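Local atomic coordinates of flagellar hook-associated protein 2 (Helicobacter pylori, PDB entry 6IWY), a protein that caps the distal end of the growing flagellar filament, where it promotes flagellin polymerization and keeps unassembled subunits from leaking out. Residues Y72-K77 and A86-D91; S366-T371 and I393-T398. All coordinates share one frame; numbering follows the deposited sequence.

Interaction 1: residues Y72-K77 and A86-D91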
loop_
_atom_site.group_PDB
_atom_site.type_symbol
_atom_site.label_atom_id
_atom_site.label_comp_id
_atom_site.label_asym_id
_atom_site.label_seq_id
_atom_site.Cartn_x
_atom_site.Cartn_y
_atom_site.Cartn_z
ATOM N N TYR A 72 1.614 -3.064 -6.523
ATOM C CA TYR A 72 2.640 -4.074 -6.706
ATOM C C TYR A 72 2.626 -5.048 -5.541
ATOM O O TYR A 72 2.383 -4.676 -4.408
ATOM C CB TYR A 72 4.032 -3.467 -6.811
ATOM C CG TYR A 72 4.243 -2.454 -7.920
ATOM C CD1 TYR A 72 4.796 -2.830 -9.138
ATOM C CD2 TYR A 72 3.932 -1.112 -7.725
ATOM C CE1 TYR A 72 5.005 -1.902 -10.127
ATOM C CE2 TYR A 72 4.121 -0.189 -8.703
ATOM C CZ TYR A 72 4.664 -0.578 -9.892
ATOM O OH TYR A 72 4.863 0.368 -10.868
ATOM N N ALA A 73 2.884 -6.305 -5.837
ATOM C CA ALA A 73 3.082 -7.330 -4.838
ATOM C C ALA A 73 4.456 -7.993 -5.144
ATOM O O ALA A 73 4.599 -8.732 -6.132
ATOM C CB ALA A 73 1.936 -8.348 -4.908
ATOM N N VAL A 74 5.449 -7.682 -4.325
ATOM C CA VAL A 74 6.768 -8.265 -4.416
ATOM C C VAL A 74 6.745 -9.555 -3.599
ATOM O O VAL A 74 6.341 -9.556 -2.434
ATOM C CB VAL A 74 7.836 -7.347 -3.800
ATOM C CG1 VAL A 74 9.215 -7.635 -4.380
ATOM C CG2 VAL A 74 7.455 -5.873 -3.988
ATOM N N ASN A 75 7.126 -10.667 -4.219
ATOM C CA ASN A 75 7.147 -11.942 -3.522
ATOM C C ASN A 75 8.438 -12.006 -2.778
ATOM O O ASN A 75 9.462 -11.563 -3.282
ATOM C CB ASN A 75 7.086 -13.081 -4.495
ATOM C CG ASN A 75 5.877 -13.008 -5.385
ATOM O OD1 ASN A 75 5.999 -13.052 -6.609
ATOM N ND2 ASN A 75 4.697 -12.913 -4.789
ATOM N N ILE A 76 8.408 -12.535 -1.567
ATOM C CA ILE A 76 9.622 -12.680 -0.784
ATOM C C ILE A 76 9.705 -14.140 -0.333
ATOM O O ILE A 76 8.701 -14.709 0.121
ATOM C CB ILE A 76 9.577 -11.722 0.376
ATOM C CG1 ILE A 76 9.411 -10.287 -0.161
ATOM C CG2 ILE A 76 10.808 -11.885 1.220
ATOM C CD1 ILE A 76 9.971 -9.221 0.723
ATOM N N LYS A 77 10.861 -14.772 -0.498
ATOM C CA LYS A 77 10.951 -16.204 -0.213
ATOM C C LYS A 77 11.612 -16.433 1.145
ATOM O O LYS A 77 12.406 -15.636 1.585
ATOM C CB LYS A 77 11.723 -16.958 -1.321
ATOM C CG LYS A 77 11.174 -16.790 -2.731
ATOM C CD LYS A 77 9.797 -17.419 -2.867
ATOM C CE LYS A 77 9.077 -17.012 -4.139
ATOM N NZ LYS A 77 7.689 -17.513 -4.097
ATOM N N ALA A 86 16.152 -6.147 -1.449
ATOM C CA ALA A 86 16.373 -4.844 -2.047
ATOM C C ALA A 86 16.257 -4.958 -3.554
ATOM O O ALA A 86 15.583 -4.165 -4.199
ATOM C CB ALA A 86 17.726 -4.318 -1.671
ATOM N N GLN A 87 16.928 -5.958 -4.113
ATOM C CA GLN A 87 16.972 -6.129 -5.554
ATOM C C GLN A 87 15.618 -6.575 -6.118
ATOM O O GLN A 87 15.207 -6.240 -7.289
ATOM C CB GLN A 87 17.969 -7.216 -5.936
ATOM C CG GLN A 87 18.096 -7.402 -7.473
ATOM C CD GLN A 87 18.771 -6.203 -8.151
ATOM O OE1 GLN A 87 19.791 -5.720 -7.673
ATOM N NE2 GLN A 87 18.188 -5.710 -9.249
ATOM N N SER A 88 14.933 -7.380 -5.304
ATOM C CA SER A 88 13.703 -7.942 -5.762
ATOM C C SER A 88 12.654 -6.821 -5.844
ATOM O O SER A 88 11.800 -6.889 -6.710
ATOM C CB SER A 88 13.287 -9.139 -4.900
ATOM O OG SER A 88 12.496 -8.762 -3.802
ATOM N N ILE A 89 12.749 -5.783 -4.988
ATOM C CA ILE A 89 11.861 -4.608 -5.090
ATOM C C ILE A 89 12.091 -3.900 -6.408
ATOM O O ILE A 89 11.149 -3.614 -7.151
ATOM C CB ILE A 89 12.052 -3.599 -3.947
ATOM C CG1 ILE A 89 11.456 -4.149 -2.666
ATOM C CG2 ILE A 89 11.401 -2.262 -4.300
ATOM C CD1 ILE A 89 11.781 -3.344 -1.471
ATOM N N THR A 90 13.356 -3.641 -6.696
ATOM C CA THR A 90 13.772 -3.085 -7.980
ATOM C C THR A 90 13.303 -3.908 -9.206
ATOM O O THR A 90 12.827 -3.346 -10.223
ATOM C CB THR A 90 15.292 -3.025 -8.033
ATOM O OG1 THR A 90 15.780 -2.311 -6.875
ATOM C CG2 THR A 90 15.760 -2.375 -9.325
ATOM N N ASP A 91 13.438 -5.230 -9.111
ATOM C CA ASP A 91 13.032 -6.128 -10.212
ATOM C C ASP A 91 11.498 -6.240 -10.366
ATOM O O ASP A 91 10.990 -6.289 -11.473
ATOM C CB ASP A 91 13.633 -7.537 -10.024
ATOM C CG ASP A 91 15.172 -7.607 -10.308
ATOM O OD1 ASP A 91 15.843 -6.638 -10.804
ATOM O OD2 ASP A 91 15.723 -8.701 -10.060
#
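Val-74 reaches from an edge strand onto the flank of the helix that follows it in the chain, meeting Ser-88 and, less closely, Ile-89: a helix laid against a small antiparallel sheet. Strand 70-76 is hydrogen-bonded to strand 61-67, and helix 82-92 runs back against it, the two short axes at 145° and 8.4 Å apart at their closest. One branch of the valine, CG1, makes the contact. It stands anti to the backbone N (chi1 -156°), which carries it to the helix backbone between two successive residues, 3.6 Å from the carbonyl O of Ser-88 and 4.0 Å from the N of Ile-89. Ser-88 is the principal partner on the helix. Its hydroxyl is hydrogen-bonded to the carbonyl of Val-85 one turn back, within the helix, so the group facing the strand already has a polar partner and touches the valine by van der Waals contact. The carbonyl of Asn-75 comes only loosely near the same hydroxyl. Ile-89 comes third: it meets the valine methyl loosely, through its own CG1 at 4.5 Å, while its side chain also packs on Leu-63 and Val-114; it thereby joins the strand to the buried layer under the helix. The shortest approach across the pair is Val-74 CG1 to Ser-88 OG, 3.5 Å.

Interaction 2: residues S366-T371 and I393-T398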
loop_
_atom_site.group_PDB
_atom_site.type_symbol
_atom_site.label_atom_id
_atom_site.label_comp_id
_atom_site.label_asym_id
_atom_site.label_seq_id
_atom_site.Cartn_x
_atom_site.Cartn_y
_atom_site.Cartn_z
ATOM N N SER A 366 6.438 14.931 -4.264
ATOM C CA SER A 366 5.682 16.187 -4.372
ATOM C C SER A 366 5.974 16.888 -5.685
ATOM O O SER A 366 7.041 16.715 -6.254
ATOM C CB SER A 366 5.992 17.102 -3.184
ATOM O OG SER A 366 7.069 17.988 -3.444
ATOM N N ASP A 367 4.996 17.646 -6.175
ATOM C CA ASP A 367 5.122 18.413 -7.413
ATOM C C ASP A 367 5.977 19.640 -7.091
ATOM O O ASP A 367 6.069 20.038 -5.958
ATOM C CB ASP A 367 3.735 18.867 -7.953
ATOM C CG ASP A 367 2.823 17.699 -8.439
ATOM O OD1 ASP A 367 3.311 16.682 -8.957
ATOM O OD2 ASP A 367 1.570 17.820 -8.340
ATOM N N SER A 368 6.622 20.214 -8.092
ATOM C CA SER A 368 7.268 21.522 -7.966
ATOM C C SER A 368 6.234 22.626 -7.961
ATOM O O SER A 368 5.160 22.494 -8.557
ATOM C CB SER A 368 8.204 21.777 -9.149
ATOM O OG SER A 368 7.458 22.046 -10.341
ATOM N N ALA A 369 6.570 23.738 -7.330
ATOM C CA ALA A 369 5.654 24.877 -7.265
ATOM C C ALA A 369 6.460 26.150 -7.403
ATOM O O ALA A 369 7.493 26.318 -6.717
ATOM C CB ALA A 369 4.874 24.880 -5.951
ATOM N N PHE A 370 5.976 27.036 -8.281
ATOM C CA PHE A 370 6.706 28.245 -8.670
ATOM C C PHE A 370 5.755 29.215 -9.364
ATOM O O PHE A 370 4.589 28.891 -9.572
ATOM C CB PHE A 370 7.899 27.887 -9.590
ATOM C CG PHE A 370 7.493 27.189 -10.854
ATOM C CD1 PHE A 370 7.379 25.807 -10.892
ATOM C CD2 PHE A 370 7.200 27.915 -12.001
ATOM C CE1 PHE A 370 6.974 25.158 -12.056
ATOM C CE2 PHE A 370 6.797 27.273 -13.175
ATOM C CZ PHE A 370 6.675 25.900 -13.203
ATOM N N THR A 371 6.260 30.395 -9.728
ATOM C CA THR A 371 5.446 31.447 -10.329
ATOM C C THR A 371 6.242 32.367 -11.258
ATOM O O THR A 371 7.281 32.890 -10.871
ATOM C CB THR A 371 4.837 32.344 -9.236
ATOM O OG1 THR A 371 5.889 32.824 -8.392
ATOM C CG2 THR A 371 3.829 31.579 -8.386
ATOM N N ILE A 393 13.944 25.371 -18.633
ATOM C CA ILE A 393 14.305 25.660 -17.237
ATOM C C ILE A 393 14.384 24.400 -16.412
ATOM O O ILE A 393 13.500 23.569 -16.481
ATOM C CB ILE A 393 13.246 26.552 -16.546
ATOM C CG1 ILE A 393 13.093 27.892 -17.266
ATOM C CG2 ILE A 393 13.616 26.803 -15.078
ATOM C CD1 ILE A 393 12.040 28.798 -16.652
ATOM N N THR A 394 15.433 24.277 -15.608
ATOM C CA THR A 394 15.494 23.256 -14.563
ATOM C C THR A 394 15.474 23.955 -13.205
ATOM O O THR A 394 16.268 24.844 -12.974
ATOM C CB THR A 394 16.756 22.380 -14.671
ATOM O OG1 THR A 394 16.762 21.683 -15.924
ATOM C CG2 THR A 394 16.822 21.360 -13.504
ATOM N N LEU A 395 14.564 23.571 -12.321
ATOM C CA LEU A 395 14.521 24.160 -11.003
ATOM C C LEU A 395 15.510 23.420 -10.110
ATOM O O LEU A 395 15.521 22.184 -10.070
ATOM C CB LEU A 395 13.118 24.089 -10.402
ATOM C CG LEU A 395 11.991 24.811 -11.154
ATOM C CD1 LEU A 395 10.743 24.813 -10.301
ATOM C CD2 LEU A 395 12.369 26.240 -11.561
ATOM N N GLU A 396 16.332 24.182 -9.389
ATOM C CA GLU A 396 17.340 23.614 -8.502
ATOM C C GLU A 396 17.202 24.023 -7.044
ATOM O O GLU A 396 17.651 23.280 -6.164
ATOM C CB GLU A 396 18.718 24.008 -8.987
ATOM C CG GLU A 396 19.126 23.274 -10.233
ATOM C CD GLU A 396 20.068 24.100 -11.089
ATOM O OE1 GLU A 396 19.737 25.285 -11.330
ATOM O OE2 GLU A 396 21.134 23.587 -11.503
ATOM N N GLN A 397 16.642 25.209 -6.787
ATOM C CA GLN A 397 16.441 25.678 -5.416
ATOM C C GLN A 397 15.251 26.576 -5.240
ATOM O O GLN A 397 14.805 27.235 -6.162
ATOM C CB GLN A 397 17.625 26.480 -4.937
ATOM C CG GLN A 397 18.947 25.855 -5.140
ATOM C CD GLN A 397 20.036 26.755 -4.626
ATOM O OE1 GLN A 397 19.833 27.965 -4.483
ATOM N NE2 GLN A 397 21.198 26.177 -4.345
ATOM N N THR A 398 14.776 26.638 -4.005
ATOM C CA THR A 398 13.739 27.587 -3.648
ATOM C C THR A 398 14.340 28.990 -3.649
ATOM O O THR A 398 15.568 29.154 -3.677
ATOM C CB THR A 398 13.095 27.243 -2.286
ATOM O OG1 THR A 398 14.116 26.965 -1.314
ATOM C CG2 THR A 398 12.183 26.018 -2.423
#
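Leu-395 extends one methyl to Phe-370 and Ser-368, bridging strands that belong to two different antiparallel sheets. Strand 368-371 lies inside a four-stranded sheet, between strands 378-379 and 30-36, whereas strand 393-395 pairs with strand 17-19. The contact is therefore made by side chains, with the backbones well separated: the CA atoms of Ser-368 and Leu-395 are 8.3 Å apart.

The tight part is small and apolar. CD1 of Leu-395 sits 3.6 Å from CD1 of Phe-370 and 4.1 Å from its CG, so the methyl meets the ring near the root of one side and approaches it obliquely. The two side chains cross at about a right angle. Phe-370 holds CG between its backbone N and carbonyl carbon (chi1 60°), and from there the ring projects from the strand with its CD1 edge turned to Ser-368, whose OG lies in the ring plane. That hydroxyl is hydrogen-bonded to the carbonyl of Arg-379, within the sheet. The CB of the serine faces the leucine. Val-384 packs on the phenylalanine, and Leu-17, Val-34 and Leu-37 pack on Leu-395, making this a small hydrophobic core between the sheets.

Beyond Leu-395 the contact loosens quickly. The chain leaves the strand, and Glu-396, Gln-397 and Thr-398 are exposed; even where the backbones next approach, Phe-370 and Thr-398 keep their CA atoms 8.7 Å apart. Thr-371, at the far end of the other strand, is likewise exposed. The same leucine methyl accounts for the serine's share of the contact, with Ser-368 CB 4.1 Å from Leu-395 CD1.

In the fold
The chain is a fragment of the longer cap protein and holds only part of its C-terminal FliD family region. From the N terminus, strands 17-19 and 30-36 come first and later serve as partners for the segments of interaction 2. Interaction 1 then closes a loop of eight residues, folding helix 82-92 back on the strand before it. A long run through other sheets and helices follows before interaction 2 closes a 21-residue loop containing strand 378-379. The loops are in series, neither nested nor crossed; the centres of interactions 1 and 2 are 32 Å apart. Interaction 1 is local, whereas interaction 2 joins sheets that bring together both ends of the chain.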